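PDB 3BQW: putative capsid protein of prophage from Escherichia coli CFT073, which probably builds the capsid shell of the phage encoded by the prophage, as its major coat protein. Local coordinates for residues A23-S28 with R127-I132. Sequence-based numbering, arbitrary orientation.
Sequences AEFKFS and RQINAI
The short helical turn 23-26, in the N-terminal part of the chain, packs against the middle of the long helix 113-146 through E24 and F25 on one side and I129 and N130 on the other. E24 and N130 stand closest in the backbone, with E24 CA 6.5 Å from N130 CA. The E24 side chain bends at chi2 (85°), and its aliphatic part rather than its carboxylate meets the amide: E24 CG lies 3.2 Å from N130 ND2. Carboxylate and amide planes are nearly coplanar, 22° apart. A water lies between the same two residues, donating a hydrogen bond to E24 O at 2.8 Å; its weak bond from N130 ND2, short at 2.5 Å, is doubtful.

That long helix looks like the spine helix of HK97-type capsid proteins, a fold consistent with this family. Its other neighbours include strand 327-338, where T331 touches I129, Q128 OE1 hydrogen-bonds to T331 OG1 and Q128 NE2 to V329 O. With chi1 at -63°, I129 sends CG2 toward the short turn, 3.7 Å from E24 O, and CG1 obliquely to the F25 ring, 3.8 Å from F25 CE1. Y16 meets that ring almost perpendicularly. One turn further along, K133 NZ hydrogen-bonds to E24 O and F27 O, so E24 O accepts from both lysine and water, and the lysine grips the chain where it leaves the helical turn at F27.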
ATOM      1  N   ALA A  23      -7.611  -1.742 -14.166  1.00 40.15           N
ATOM      2  CA  ALA A  23      -7.064  -0.737 -13.253  1.00 39.71           C
ATOM      3  C   ALA A  23      -6.552  -1.362 -11.969  1.00 39.66           C
ATOM      4  O   ALA A  23      -5.472  -1.014 -11.493  1.00 38.81           O
ATOM      5  CB  ALA A  23      -8.136   0.332 -12.927  1.00 39.57           C
ATOM      6  N   GLU A  24      -7.319  -2.315 -11.442  1.00 39.58           N
ATOM      7  CA  GLU A  24      -6.968  -3.013 -10.201  1.00 39.84           C
ATOM      8  C   GLU A  24      -5.628  -3.699 -10.322  1.00 38.89           C
ATOM      9  O   GLU A  24      -4.976  -3.942  -9.319  1.00 38.88           O
ATOM     10  CB  GLU A  24      -8.020  -4.078  -9.815  1.00 40.28           C
ATOM     11  CG  GLU A  24      -9.353  -3.519  -9.347  1.00 41.18           C
ATOM     12  CD  GLU A  24     -10.308  -3.192 -10.474  1.00 43.28           C
ATOM     13  OE1 GLU A  24      -9.910  -3.199 -11.671  1.00 43.77           O
ATOM     14  OE2 GLU A  24     -11.477  -2.905 -10.150  1.00 46.30           O
ATOM     15  N   PHE A  25      -5.241  -4.043 -11.549  1.00 38.32           N
ATOM     16  CA  PHE A  25      -3.992  -4.749 -11.782  1.00 37.69           C
ATOM     17  C   PHE A  25      -2.859  -3.782 -12.123  1.00 37.23           C
ATOM     18  O   PHE A  25      -1.746  -3.968 -11.653  1.00 37.07           O
ATOM     19  CB  PHE A  25      -4.147  -5.827 -12.866  1.00 37.58           C
ATOM     20  CG  PHE A  25      -5.251  -6.847 -12.589  1.00 37.90           C
ATOM     21  CD1 PHE A  25      -5.743  -7.064 -11.303  1.00 37.56           C
ATOM     22  CD2 PHE A  25      -5.768  -7.612 -13.621  1.00 37.21           C
ATOM     23  CE1 PHE A  25      -6.720  -8.000 -11.064  1.00 37.04           C
ATOM     24  CE2 PHE A  25      -6.754  -8.555 -13.379  1.00 37.37           C
ATOM     25  CZ  PHE A  25      -7.223  -8.753 -12.103  1.00 37.69           C
ATOM     26  N   LYS A  26      -3.121  -2.742 -12.901  1.00 36.49           N
ATOM     27  CA  LYS A  26      -2.014  -1.916 -13.340  1.00 37.01           C
ATOM     28  C   LYS A  26      -1.626  -0.791 -12.336  1.00 35.46           C
ATOM     29  O   LYS A  26      -0.475  -0.335 -12.337  1.00 34.72           O
ATOM     30  CB  LYS A  26      -2.236  -1.410 -14.778  1.00 37.13           C
ATOM     31  CG  LYS A  26      -2.775  -0.020 -14.935  1.00 39.75           C
ATOM     32  CD  LYS A  26      -2.983   0.355 -16.434  1.00 40.38           C
ATOM     33  CE  LYS A  26      -1.761   1.044 -17.098  1.00 42.99           C
ATOM     34  NZ  LYS A  26      -2.095   1.606 -18.490  1.00 42.87           N
ATOM     35  N   PHE A  27      -2.565  -0.371 -11.481  1.00 33.66           N
ATOM     36  CA  PHE A  27      -2.301   0.684 -10.502  1.00 32.34           C
ATOM     37  C   PHE A  27      -2.312   0.154  -9.080  1.00 30.54           C
ATOM     38  O   PHE A  27      -2.934  -0.855  -8.790  1.00 30.71           O
ATOM     39  CB  PHE A  27      -3.336   1.809 -10.619  1.00 33.00           C
ATOM     40  CG  PHE A  27      -3.531   2.305 -12.023  1.00 33.42           C
ATOM     41  CD1 PHE A  27      -2.452   2.737 -12.768  1.00 35.33           C
ATOM     42  CD2 PHE A  27      -4.793   2.355 -12.586  1.00 34.20           C
ATOM     43  CE1 PHE A  27      -2.619   3.191 -14.078  1.00 35.21           C
ATOM     44  CE2 PHE A  27      -4.971   2.811 -13.888  1.00 35.48           C
ATOM     45  CZ  PHE A  27      -3.875   3.230 -14.632  1.00 34.86           C
ATOM     46  N   SER A  28      -1.611   0.876  -8.214  1.00 28.26           N
ATOM     47  CA  SER A  28      -1.520   0.601  -6.784  1.00 26.97           C
ATOM     48  C   SER A  28      -1.769   1.887  -5.991  1.00 25.45           C
ATOM     49  O   SER A  28      -1.671   2.995  -6.526  1.00 25.17           O
ATOM     50  CB  SER A  28      -0.122   0.084  -6.425  1.00 26.56           C
ATOM     51  OG  SER A  28       0.108  -1.167  -7.018  1.00 27.46           O
ATOM     52  N   ARG A 127     -11.014  -8.448  -6.526  1.00 25.21           N
ATOM     53  CA  ARG A 127     -11.226  -8.136  -5.112  1.00 26.71           C
ATOM     54  C   ARG A 127     -10.064  -8.682  -4.261  1.00 25.40           C
ATOM     55  O   ARG A 127      -9.630  -8.043  -3.306  1.00 24.91           O
ATOM     56  CB  ARG A 127     -12.577  -8.744  -4.734  1.00 27.12           C
ATOM     57  CG  ARG A 127     -13.010  -8.753  -3.301  1.00 30.51           C
ATOM     58  CD  ARG A 127     -14.443  -9.375  -3.229  1.00 32.39           C
ATOM     59  NE  ARG A 127     -15.416  -8.511  -3.920  1.00 36.67           N
ATOM     60  CZ  ARG A 127     -16.129  -8.811  -5.014  1.00 40.02           C
ATOM     61  NH1 ARG A 127     -16.072 -10.004  -5.618  1.00 41.50           N
ATOM     62  NH2 ARG A 127     -16.947  -7.888  -5.508  1.00 40.21           N
ATOM     63  N   GLN A 128      -9.548  -9.854  -4.631  1.00 23.75           N
ATOM     64  CA  GLN A 128      -8.388 -10.430  -3.941  1.00 23.34           C
ATOM     65  C   GLN A 128      -7.100  -9.620  -4.147  1.00 23.10           C
ATOM     66  O   GLN A 128      -6.350  -9.388  -3.219  1.00 21.95           O
ATOM     67  CB  GLN A 128      -8.200 -11.894  -4.335  1.00 22.73           C
ATOM     68  CG  GLN A 128      -9.239 -12.775  -3.696  1.00 21.84           C
ATOM     69  CD  GLN A 128      -9.353 -14.121  -4.362  1.00 23.04           C
ATOM     70  OE1 GLN A 128      -8.519 -14.503  -5.187  1.00 22.97           O
ATOM     71  NE2 GLN A 128     -10.403 -14.848  -4.022  1.00 23.13           N
ATOM     72  N   ILE A 129      -6.858  -9.160  -5.368  1.00 24.24           N
ATOM     73  CA  ILE A 129      -5.723  -8.262  -5.619  1.00 23.58           C
ATOM     74  C   ILE A 129      -5.881  -6.935  -4.865  1.00 23.94           C
ATOM     75  O   ILE A 129      -4.922  -6.416  -4.324  1.00 24.31           O
ATOM     76  CB  ILE A 129      -5.529  -8.010  -7.123  1.00 23.93           C
ATOM     77  CG1 ILE A 129      -5.187  -9.321  -7.841  1.00 23.09           C
ATOM     78  CG2 ILE A 129      -4.432  -6.978  -7.363  1.00 21.53           C
ATOM     79  CD1 ILE A 129      -3.963 -10.009  -7.350  1.00 23.97           C
ATOM     80  N   ASN A 130      -7.092  -6.399  -4.815  1.00 24.13           N
ATOM     81  CA  ASN A 130      -7.343  -5.183  -4.089  1.00 24.31           C
ATOM     82  C   ASN A 130      -6.965  -5.371  -2.631  1.00 23.94           C
ATOM     83  O   ASN A 130      -6.469  -4.451  -2.018  1.00 24.18           O
ATOM     84  CB  ASN A 130      -8.831  -4.761  -4.130  1.00 24.16           C
ATOM     85  CG  ASN A 130      -9.278  -4.172  -5.470  1.00 27.28           C
ATOM     86  OD1 ASN A 130     -10.483  -4.028  -5.688  1.00 31.66           O
ATOM     87  ND2 ASN A 130      -8.346  -3.835  -6.358  1.00 27.12           N
ATOM     88  N   ALA A 131      -7.282  -6.531  -2.064  1.00 23.44           N
ATOM     89  CA  ALA A 131      -7.016  -6.795  -0.663  1.00 23.37           C
ATOM     90  C   ALA A 131      -5.516  -6.957  -0.388  1.00 23.71           C
ATOM     91  O   ALA A 131      -5.029  -6.558   0.676  1.00 23.60           O
ATOM     92  CB  ALA A 131      -7.763  -8.022  -0.210  1.00 23.07           C
ATOM     93  N   ILE A 132      -4.805  -7.597  -1.319  1.00 23.17           N
ATOM     94  CA  ILE A 132      -3.371  -7.761  -1.213  1.00 22.83           C
ATOM     95  C   ILE A 132      -2.703  -6.393  -1.326  1.00 22.89           C
ATOM     96  O   ILE A 132      -1.777  -6.113  -0.578  1.00 23.08           O
ATOM     97  CB  ILE A 132      -2.811  -8.763  -2.273  1.00 22.55           C
ATOM     98  CG1 ILE A 132      -3.317 -10.196  -1.987  1.00 22.84           C
ATOM     99  CG2 ILE A 132      -1.270  -8.783  -2.288  1.00 21.74           C
ATOM    100  CD1 ILE A 132      -3.451 -11.102  -3.278  1.00 22.97           C
TER
HETATM  101  O   HOH W   1      -6.018  -3.009  -6.878  1.00 33.94           O